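Local coordinates for protein UDP-glucose:anthocyanidin 3-O-glucosyltransferase (Clitoria ternatea, PDB 4REL) that belongs to a plant glycosyltransferase family of the GT-B fold, in which two Rossmann-like domains face each other across a cleft, at residues M359-F364 with R373-I378; V381-E386 with L399-V404. All blocks are in the same frame, centred on the assembly; numbering follows the deposited sequence.

Contact 1. Residues M359-F364 with R373-I378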
ATOM      1  N   MET A 359      -5.982 -13.858   6.458  1.00  7.78           N
ATOM      2  CA  MET A 359      -6.872 -12.711   6.269  1.00  9.38           C
ATOM      3  C   MET A 359      -8.281 -13.064   5.814  1.00 10.47           C
ATOM      4  O   MET A 359      -8.493 -14.066   5.151  1.00 11.76           O
ATOM      5  CB  MET A 359      -6.248 -11.736   5.268  1.00  9.23           C
ATOM      6  CG  MET A 359      -5.103 -10.925   5.853  1.00  7.70           C
ATOM      7  SD  MET A 359      -4.091 -10.107   4.611  1.00 11.63           S
ATOM      8  CE  MET A 359      -3.075 -11.479   4.048  1.00 10.43           C
ATOM      9  N   ILE A 360      -9.239 -12.223   6.203  1.00 11.18           N
ATOM     10  CA  ILE A 360     -10.576 -12.220   5.618  1.00  8.81           C
ATOM     11  C   ILE A 360     -10.687 -10.883   4.918  1.00  8.03           C
ATOM     12  O   ILE A 360     -10.476  -9.835   5.539  1.00 10.71           O
ATOM     13  CB  ILE A 360     -11.673 -12.305   6.689  1.00 12.31           C
ATOM     14  CG1 ILE A 360     -11.624 -13.658   7.394  1.00 10.13           C
ATOM     15  CG2 ILE A 360     -13.062 -12.081   6.064  1.00 10.28           C
ATOM     16  CD1 ILE A 360     -12.435 -13.710   8.684  1.00 11.27           C
ATOM     17  N   CYS A 361     -11.005 -10.916   3.627  1.00 10.54           N
ATOM     18  CA  CYS A 361     -10.821  -9.759   2.756  1.00  9.34           C
ATOM     19  C   CYS A 361     -12.140  -9.199   2.260  1.00 10.10           C
ATOM     20  O   CYS A 361     -13.000  -9.942   1.800  1.00 11.47           O
ATOM     21  CB  CYS A 361     -10.007 -10.158   1.526  1.00 13.40           C
ATOM     22  SG  CYS A 361      -8.378 -10.861   1.899  1.00 15.78           S
ATOM     23  N   ARG A 362     -12.286  -7.885   2.351  1.00 11.14           N
ATOM     24  CA  ARG A 362     -13.390  -7.195   1.698  1.00  9.11           C
ATOM     25  C   ARG A 362     -12.795  -5.998   0.971  1.00 13.70           C
ATOM     26  O   ARG A 362     -12.730  -4.901   1.525  1.00 13.62           O
ATOM     27  CB  ARG A 362     -14.430  -6.742   2.732  1.00  9.79           C
ATOM     28  CG  ARG A 362     -15.849  -6.502   2.183  1.00 14.71           C
ATOM     29  CD  ARG A 362     -15.857  -5.417   1.109  1.00 18.34           C
ATOM     30  NE  ARG A 362     -17.142  -4.754   0.915  1.00 16.67           N
ATOM     31  CZ  ARG A 362     -17.437  -4.022  -0.155  1.00 19.04           C
ATOM     32  NH1 ARG A 362     -16.538  -3.867  -1.124  1.00 17.92           N
ATOM     33  NH2 ARG A 362     -18.625  -3.439  -0.257  1.00 19.15           N
ATOM     34  N   PRO A 363     -12.376  -6.199  -0.283  1.00 10.50           N
ATOM     35  CA  PRO A 363     -11.761  -5.091  -1.029  1.00 11.74           C
ATOM     36  C   PRO A 363     -12.804  -4.033  -1.402  1.00 17.33           C
ATOM     37  O   PRO A 363     -13.927  -4.387  -1.782  1.00 17.72           O
ATOM     38  CB  PRO A 363     -11.185  -5.781  -2.277  1.00 10.66           C
ATOM     39  CG  PRO A 363     -11.982  -7.050  -2.436  1.00 13.99           C
ATOM     40  CD  PRO A 363     -12.455  -7.450  -1.060  1.00 12.58           C
ATOM     41  N   PHE A 364     -12.438  -2.758  -1.293  1.00 12.56           N
ATOM     42  CA  PHE A 364     -13.385  -1.673  -1.517  1.00 17.80           C
ATOM     43  C   PHE A 364     -13.043  -0.827  -2.735  1.00 20.32           C
ATOM     44  O   PHE A 364     -13.932  -0.327  -3.417  1.00 26.13           O
ATOM     45  CB  PHE A 364     -13.442  -0.750  -0.287  1.00 16.42           C
ATOM     46  CG  PHE A 364     -14.251  -1.304   0.868  1.00 20.27           C
ATOM     47  CD1 PHE A 364     -15.637  -1.229   0.863  1.00 24.66           C
ATOM     48  CD2 PHE A 364     -13.621  -1.877   1.965  1.00 21.36           C
ATOM     49  CE1 PHE A 364     -16.384  -1.729   1.925  1.00 20.14           C
ATOM     50  CE2 PHE A 364     -14.362  -2.381   3.030  1.00 21.86           C
ATOM     51  CZ  PHE A 364     -15.744  -2.307   3.005  1.00 24.93           C
ATOM     52  N   ARG A 373      -7.649 -11.211  -4.319  1.00 13.42           N
ATOM     53  CA  ARG A 373      -7.549 -12.406  -5.159  1.00 12.09           C
ATOM     54  C   ARG A 373      -6.219 -13.136  -4.954  1.00  9.25           C
ATOM     55  O   ARG A 373      -6.185 -14.368  -4.900  1.00 11.88           O
ATOM     56  CB  ARG A 373      -7.729 -12.056  -6.644  1.00 12.62           C
ATOM     57  CG  ARG A 373      -7.642 -13.276  -7.594  1.00 11.60           C
ATOM     58  CD  ARG A 373      -8.817 -14.239  -7.377  1.00  9.42           C
ATOM     59  NE  ARG A 373     -10.077 -13.522  -7.517  1.00 11.28           N
ATOM     60  CZ  ARG A 373     -11.243 -13.937  -7.035  1.00 13.63           C
ATOM     61  NH1 ARG A 373     -11.333 -15.093  -6.386  1.00 15.40           N
ATOM     62  NH2 ARG A 373     -12.323 -13.191  -7.203  1.00 15.77           N
ATOM     63  N   VAL A 374      -5.120 -12.386  -4.878  1.00  9.67           N
ATOM     64  CA  VAL A 374      -3.811 -12.999  -4.653  1.00  8.65           C
ATOM     65  C   VAL A 374      -3.821 -13.722  -3.307  1.00 11.01           C
ATOM     66  O   VAL A 374      -3.381 -14.873  -3.184  1.00 10.69           O
ATOM     67  CB  VAL A 374      -2.667 -11.957  -4.717  1.00 10.93           C
ATOM     68  CG1 VAL A 374      -1.344 -12.575  -4.272  1.00 12.75           C
ATOM     69  CG2 VAL A 374      -2.536 -11.393  -6.128  1.00 12.59           C
ATOM     70  N   ILE A 375      -4.373 -13.055  -2.303  1.00  9.73           N
ATOM     71  CA  ILE A 375      -4.441 -13.632  -0.964  1.00 12.05           C
ATOM     72  C   ILE A 375      -5.219 -14.955  -0.957  1.00 11.35           C
ATOM     73  O   ILE A 375      -4.771 -15.957  -0.399  1.00 10.98           O
ATOM     74  CB  ILE A 375      -5.068 -12.624   0.027  1.00 10.93           C
ATOM     75  CG1 ILE A 375      -4.032 -11.564   0.405  1.00  9.05           C
ATOM     76  CG2 ILE A 375      -5.557 -13.339   1.276  1.00 11.45           C
ATOM     77  CD1 ILE A 375      -4.630 -10.288   1.003  1.00 11.48           C
ATOM     78  N   GLN A 376      -6.388 -14.967  -1.584  1.00  9.56           N
ATOM     79  CA  GLN A 376      -7.217 -16.165  -1.548  1.00  9.85           C
ATOM     80  C   GLN A 376      -6.744 -17.277  -2.488  1.00 15.38           C
ATOM     81  O   GLN A 376      -6.729 -18.447  -2.102  1.00 15.01           O
ATOM     82  CB  GLN A 376      -8.670 -15.839  -1.892  1.00  9.17           C
ATOM     83  CG  GLN A 376      -9.603 -17.048  -1.743  1.00 12.53           C
ATOM     84  CD  GLN A 376     -11.030 -16.749  -2.150  1.00 14.24           C
ATOM     85  OE1 GLN A 376     -11.844 -16.290  -1.340  1.00 13.80           O
ATOM     86  NE2 GLN A 376     -11.348 -17.011  -3.424  1.00 13.22           N
ATOM     87  N   ASP A 377      -6.393 -16.926  -3.723  1.00 12.42           N
ATOM     88  CA  ASP A 377      -6.227 -17.951  -4.771  1.00 12.07           C
ATOM     89  C   ASP A 377      -4.789 -18.259  -5.178  1.00 16.17           C
ATOM     90  O   ASP A 377      -4.517 -19.284  -5.811  1.00 15.42           O
ATOM     91  CB  ASP A 377      -7.059 -17.591  -6.007  1.00 13.40           C
ATOM     92  CG  ASP A 377      -8.548 -17.762  -5.775  1.00 17.04           C
ATOM     93  OD1 ASP A 377      -8.934 -18.219  -4.683  1.00 17.04           O
ATOM     94  OD2 ASP A 377      -9.334 -17.445  -6.691  1.00 16.82           O
ATOM     95  N   ILE A 378      -3.868 -17.382  -4.806  1.00 13.59           N
ATOM     96  CA  ILE A 378      -2.468 -17.594  -5.138  1.00 11.77           C
ATOM     97  C   ILE A 378      -1.667 -17.998  -3.895  1.00 15.24           C
ATOM     98  O   ILE A 378      -1.213 -19.141  -3.792  1.00 15.94           O
ATOM     99  CB  ILE A 378      -1.870 -16.365  -5.845  1.00 13.34           C
ATOM    100  CG1 ILE A 378      -2.617 -16.124  -7.160  1.00 15.31           C
ATOM    101  CG2 ILE A 378      -0.384 -16.562  -6.105  1.00 17.11           C
ATOM    102  CD1 ILE A 378      -2.083 -14.929  -7.956  1.00 18.35           C
TER

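Contact 2. Residues V381-E386 with L399-V404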
ATOM      1  N   VAL A 381      -3.691 -17.632   1.723  1.00  9.50           N
ATOM      2  CA  VAL A 381      -3.476 -17.286   3.130  1.00  8.17           C
ATOM      3  C   VAL A 381      -4.681 -16.536   3.666  1.00  9.37           C
ATOM      4  O   VAL A 381      -4.599 -15.826   4.665  1.00 10.71           O
ATOM      5  CB  VAL A 381      -2.194 -16.450   3.360  1.00 10.13           C
ATOM      6  CG1 VAL A 381      -0.945 -17.285   3.094  1.00  8.46           C
ATOM      7  CG2 VAL A 381      -2.180 -15.163   2.513  1.00  8.28           C
ATOM      8  N   GLY A 382      -5.811 -16.705   2.996  1.00 10.07           N
ATOM      9  CA  GLY A 382      -7.024 -16.041   3.431  1.00  9.84           C
ATOM     10  C   GLY A 382      -8.188 -16.300   2.505  1.00 10.06           C
ATOM     11  O   GLY A 382      -8.066 -17.072   1.546  1.00 10.76           O
ATOM     12  N   VAL A 383      -9.316 -15.658   2.803  1.00 11.93           N
ATOM     13  CA  VAL A 383     -10.522 -15.777   1.978  1.00  8.41           C
ATOM     14  C   VAL A 383     -11.099 -14.395   1.718  1.00 11.49           C
ATOM     15  O   VAL A 383     -10.931 -13.468   2.518  1.00 12.87           O
ATOM     16  CB  VAL A 383     -11.613 -16.670   2.626  1.00 13.49           C
ATOM     17  CG1 VAL A 383     -11.148 -18.121   2.711  1.00 13.20           C
ATOM     18  CG2 VAL A 383     -11.998 -16.151   3.998  1.00 15.72           C
ATOM     19  N   ILE A 384     -11.753 -14.246   0.577  1.00 11.27           N
ATOM     20  CA  ILE A 384     -12.575 -13.071   0.365  1.00 10.16           C
ATOM     21  C   ILE A 384     -13.871 -13.370   1.103  1.00 13.68           C
ATOM     22  O   ILE A 384     -14.390 -14.488   1.006  1.00 16.58           O
ATOM     23  CB  ILE A 384     -12.834 -12.838  -1.130  1.00 12.26           C
ATOM     24  CG1 ILE A 384     -11.510 -12.500  -1.831  1.00 12.35           C
ATOM     25  CG2 ILE A 384     -13.893 -11.748  -1.319  1.00 14.02           C
ATOM     26  CD1 ILE A 384     -11.584 -12.499  -3.370  1.00 16.61           C
ATOM     27  N   VAL A 385     -14.381 -12.396   1.855  1.00 13.59           N
ATOM     28  CA  VAL A 385     -15.477 -12.658   2.773  1.00 13.02           C
ATOM     29  C   VAL A 385     -16.628 -13.263   1.994  1.00 16.32           C
ATOM     30  O   VAL A 385     -16.860 -12.912   0.835  1.00 13.33           O
ATOM     31  CB  VAL A 385     -15.907 -11.387   3.571  1.00 12.45           C
ATOM     32  CG1 VAL A 385     -16.630 -10.390   2.665  1.00 12.89           C
ATOM     33  CG2 VAL A 385     -16.766 -11.771   4.775  1.00 18.49           C
ATOM     34  N   GLU A 386     -17.289 -14.239   2.605  1.00 21.20           N
ATOM     35  CA  GLU A 386     -18.364 -14.954   1.937  1.00 21.11           C
ATOM     36  C   GLU A 386     -19.471 -13.951   1.658  1.00 26.23           C
ATOM     37  O   GLU A 386     -19.973 -13.308   2.584  1.00 28.33           O
ATOM     38  CB  GLU A 386     -18.871 -16.095   2.821  1.00 26.17           C
ATOM     39  CG  GLU A 386     -19.971 -16.938   2.186  1.00 36.17           C
ATOM     40  CD  GLU A 386     -20.391 -18.104   3.068  1.00 45.58           C
ATOM     41  OE1 GLU A 386     -19.501 -18.822   3.577  1.00 46.05           O
ATOM     42  OE2 GLU A 386     -21.612 -18.298   3.258  1.00 46.78           O
ATOM     43  N   LEU A 399     -15.134 -16.028   9.792  1.00 14.04           N
ATOM     44  CA  LEU A 399     -14.427 -15.969  11.071  1.00 11.40           C
ATOM     45  C   LEU A 399     -14.227 -17.371  11.619  1.00 14.13           C
ATOM     46  O   LEU A 399     -13.142 -17.708  12.086  1.00 12.82           O
ATOM     47  CB  LEU A 399     -15.191 -15.108  12.083  1.00 11.94           C
ATOM     48  CG  LEU A 399     -15.143 -13.595  11.854  1.00  7.27           C
ATOM     49  CD1 LEU A 399     -16.213 -12.881  12.673  1.00  8.35           C
ATOM     50  CD2 LEU A 399     -13.778 -13.089  12.253  1.00  9.94           C
ATOM     51  N   ASN A 400     -15.265 -18.205  11.546  1.00 11.87           N
ATOM     52  CA  ASN A 400     -15.130 -19.570  12.048  1.00 10.53           C
ATOM     53  C   ASN A 400     -14.146 -20.403  11.245  1.00 12.85           C
ATOM     54  O   ASN A 400     -13.352 -21.159  11.811  1.00 11.83           O
ATOM     55  CB  ASN A 400     -16.490 -20.267  12.107  1.00 12.70           C
ATOM     56  CG  ASN A 400     -17.247 -19.946  13.377  1.00 20.78           C
ATOM     57  OD1 ASN A 400     -17.044 -20.583  14.413  1.00 24.72           O
ATOM     58  ND2 ASN A 400     -18.128 -18.960  13.304  1.00 25.02           N
ATOM     59  N   LEU A 401     -14.211 -20.259   9.926  1.00 12.53           N
ATOM     60  CA  LEU A 401     -13.339 -20.999   9.023  1.00 13.18           C
ATOM     61  C   LEU A 401     -11.877 -20.788   9.381  1.00 17.33           C
ATOM     62  O   LEU A 401     -11.144 -21.754   9.600  1.00 12.55           O
ATOM     63  CB  LEU A 401     -13.588 -20.576   7.575  1.00 13.65           C
ATOM     64  CG  LEU A 401     -12.618 -21.162   6.548  1.00 18.88           C
ATOM     65  CD1 LEU A 401     -12.775 -22.672   6.507  1.00 22.53           C
ATOM     66  CD2 LEU A 401     -12.871 -20.567   5.178  1.00 16.92           C
ATOM     67  N   ILE A 402     -11.465 -19.524   9.467  1.00 15.65           N
ATOM     68  CA  ILE A 402     -10.062 -19.198   9.715  1.00 13.47           C
ATOM     69  C   ILE A 402      -9.639 -19.416  11.173  1.00 14.19           C
ATOM     70  O   ILE A 402      -8.570 -19.966  11.436  1.00 14.61           O
ATOM     71  CB  ILE A 402      -9.753 -17.742   9.320  1.00  9.98           C
ATOM     72  CG1 ILE A 402     -10.112 -17.482   7.846  1.00 22.55           C
ATOM     73  CG2 ILE A 402      -8.294 -17.393   9.615  1.00 12.87           C
ATOM     74  CD1 ILE A 402      -9.361 -18.344   6.847  1.00 23.61           C
ATOM     75  N   LEU A 403     -10.460 -18.988  12.126  1.00 12.52           N
ATOM     76  CA  LEU A 403     -10.038 -19.040  13.530  1.00 12.43           C
ATOM     77  C   LEU A 403     -10.067 -20.426  14.176  1.00 15.38           C
ATOM     78  O   LEU A 403      -9.178 -20.749  14.960  1.00 17.65           O
ATOM     79  CB  LEU A 403     -10.848 -18.070  14.390  1.00 14.22           C
ATOM     80  CG  LEU A 403     -10.466 -16.605  14.223  1.00 10.99           C
ATOM     81  CD1 LEU A 403     -11.469 -15.722  14.978  1.00 11.04           C
ATOM     82  CD2 LEU A 403      -9.049 -16.381  14.740  1.00 10.14           C
ATOM     83  N   VAL A 404     -11.086 -21.231  13.874  1.00 15.48           N
ATOM     84  CA  VAL A 404     -11.300 -22.459  14.650  1.00 17.65           C
ATOM     85  C   VAL A 404     -11.500 -23.765  13.865  1.00 24.62           C
ATOM     86  O   VAL A 404     -11.152 -24.829  14.364  1.00 31.75           O
ATOM     87  CB  VAL A 404     -12.472 -22.317  15.683  1.00 18.94           C
ATOM     88  CG1 VAL A 404     -12.175 -21.236  16.703  1.00 25.45           C
ATOM     89  CG2 VAL A 404     -13.790 -22.048  14.980  1.00 23.35           C
TER

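Contact 1. Residues M359-F364 with R373-I378
M359 on strand 359-361 faces I375 on helix 368-378 at a CA-to-CA distance of 7.7 Å, the closest pair of CA atoms across the two segments. Residues alternate along the strand, so M359 and C361 turn toward this helix, while I360 points to the other face of the sheet and packs on helix 392-403.

I375 touches both sulfur-bearing side chains. Its CD1 lies 3.6 Å from CE of M359 and 3.7 Å from SD of the same residue, the two chains crossing at about a right angle. The thioether is bent at its last torsion (chi3 -79°), which swings the terminal methyl across the isoleucine's end. From the other branch, CG2 of I375 rests 3.8 Å from SG of C361. No hydrogen bond spans the two segments, and all three touching residues are buried; V349 of helix 346-354 also packs against I375.

This is the first strand and the helix of a beta-alpha-beta unit in the C-terminal Rossmann-like domain of the GT-B fold. The connection between strand and helix carries F365, G366 and D367, which line the pocket of the bound 3,5,7-trihydroxy-2-(4-hydroxyphenyl)-4H-chromen-4-one.

Polar side chains bond within the segments and to residues outside them, not across the contact. On the helix, R373 NH1 forms a salt bridge with D377 OD2 at 3.1 Å, approaching from above the carboxylate plane, 51° out of it. Q376 NE2 donates to D377 OD1 at 3.0 Å, with the acceptor in its amide plane, so both carboxylate oxygens are engaged. R373 NE has a further salt-bridge partner in D177. Beyond the strand, R362 NH1 reaches P363 O at 2.7 Å, and CE1 of F364 sits 3.2 Å above the centre of the R362 guanidinium plane.

Contact 2. Residues V381-E386 with L399-V404
Between 381-386 and 399-404 the side-chain contact is apolar, made by V383, L401 and I402. The two methyls of V383 spread over a pair of consecutive helix residues. CG1, anti to the carbonyl carbon (chi1 -66°), meets CD2 of L401 at 3.9 Å, the two side chains crossing at a slant. CG2 faces CD1 of I402 more loosely, at 4.5 Å. In L401, chi1 of 173° sets CG anti to the backbone N, and chi2 then turns CD2 to V383. The two helix side chains also lie near each other, CD2 of L401 being 4.5 Å from CD1 of I402. V383 and L401 remain partly exposed, whereas I402 is buried. I411 of helix 409-425 touches both V383 and I402, and I360 of the neighbouring strand lies against I402 from the sheet.

Strand 382-384 is an outermost strand of the parallel sheet in the C-terminal Rossmann-like domain, and helix 392-403 packs on the face of that sheet turned away from helix 368-378. The helix covers the end of the sheet, and the backbones stay well apart, CA of V383 lying 8.5 Å from CA of I402.

No hydrogen bond crosses between the two segments; the bonds run within the helix or to neighbouring elements. In the helix, L403 N bonds to L399 O at 3.0 Å and V404 N to N400 O at 3.1 Å, V404 being the first residue to leave helical geometry. I402 O accepts from R412 NH1, tying this helix end to helix 409-425. On the strand side, V385 pairs through its backbone with C361, continuing the sheet's edge just past the strand, and E386 N makes a weak hydrogen bond to S398 OG, a link to the preceding turn of helix 392-403.

Following the chain, strand 359-361 leads through the loop with the pocket residues into helix 368-378, whose return to the strand is contact 1. Only after that loop closes does strand 382-384 begin; the chain then passes into helix 392-403 and contact 2 closes a second loop, in series with the first and neither nested nor crossing. The two strands are neighbours in one parallel sheet: C361 N lies 2.8 Å from V383 O, a probable hydrogen bond. Q376 OE1 of contact 1 also takes I384 N of contact 2 at 2.8 Å. Together the contacts fasten helices to both faces of this sheet's end.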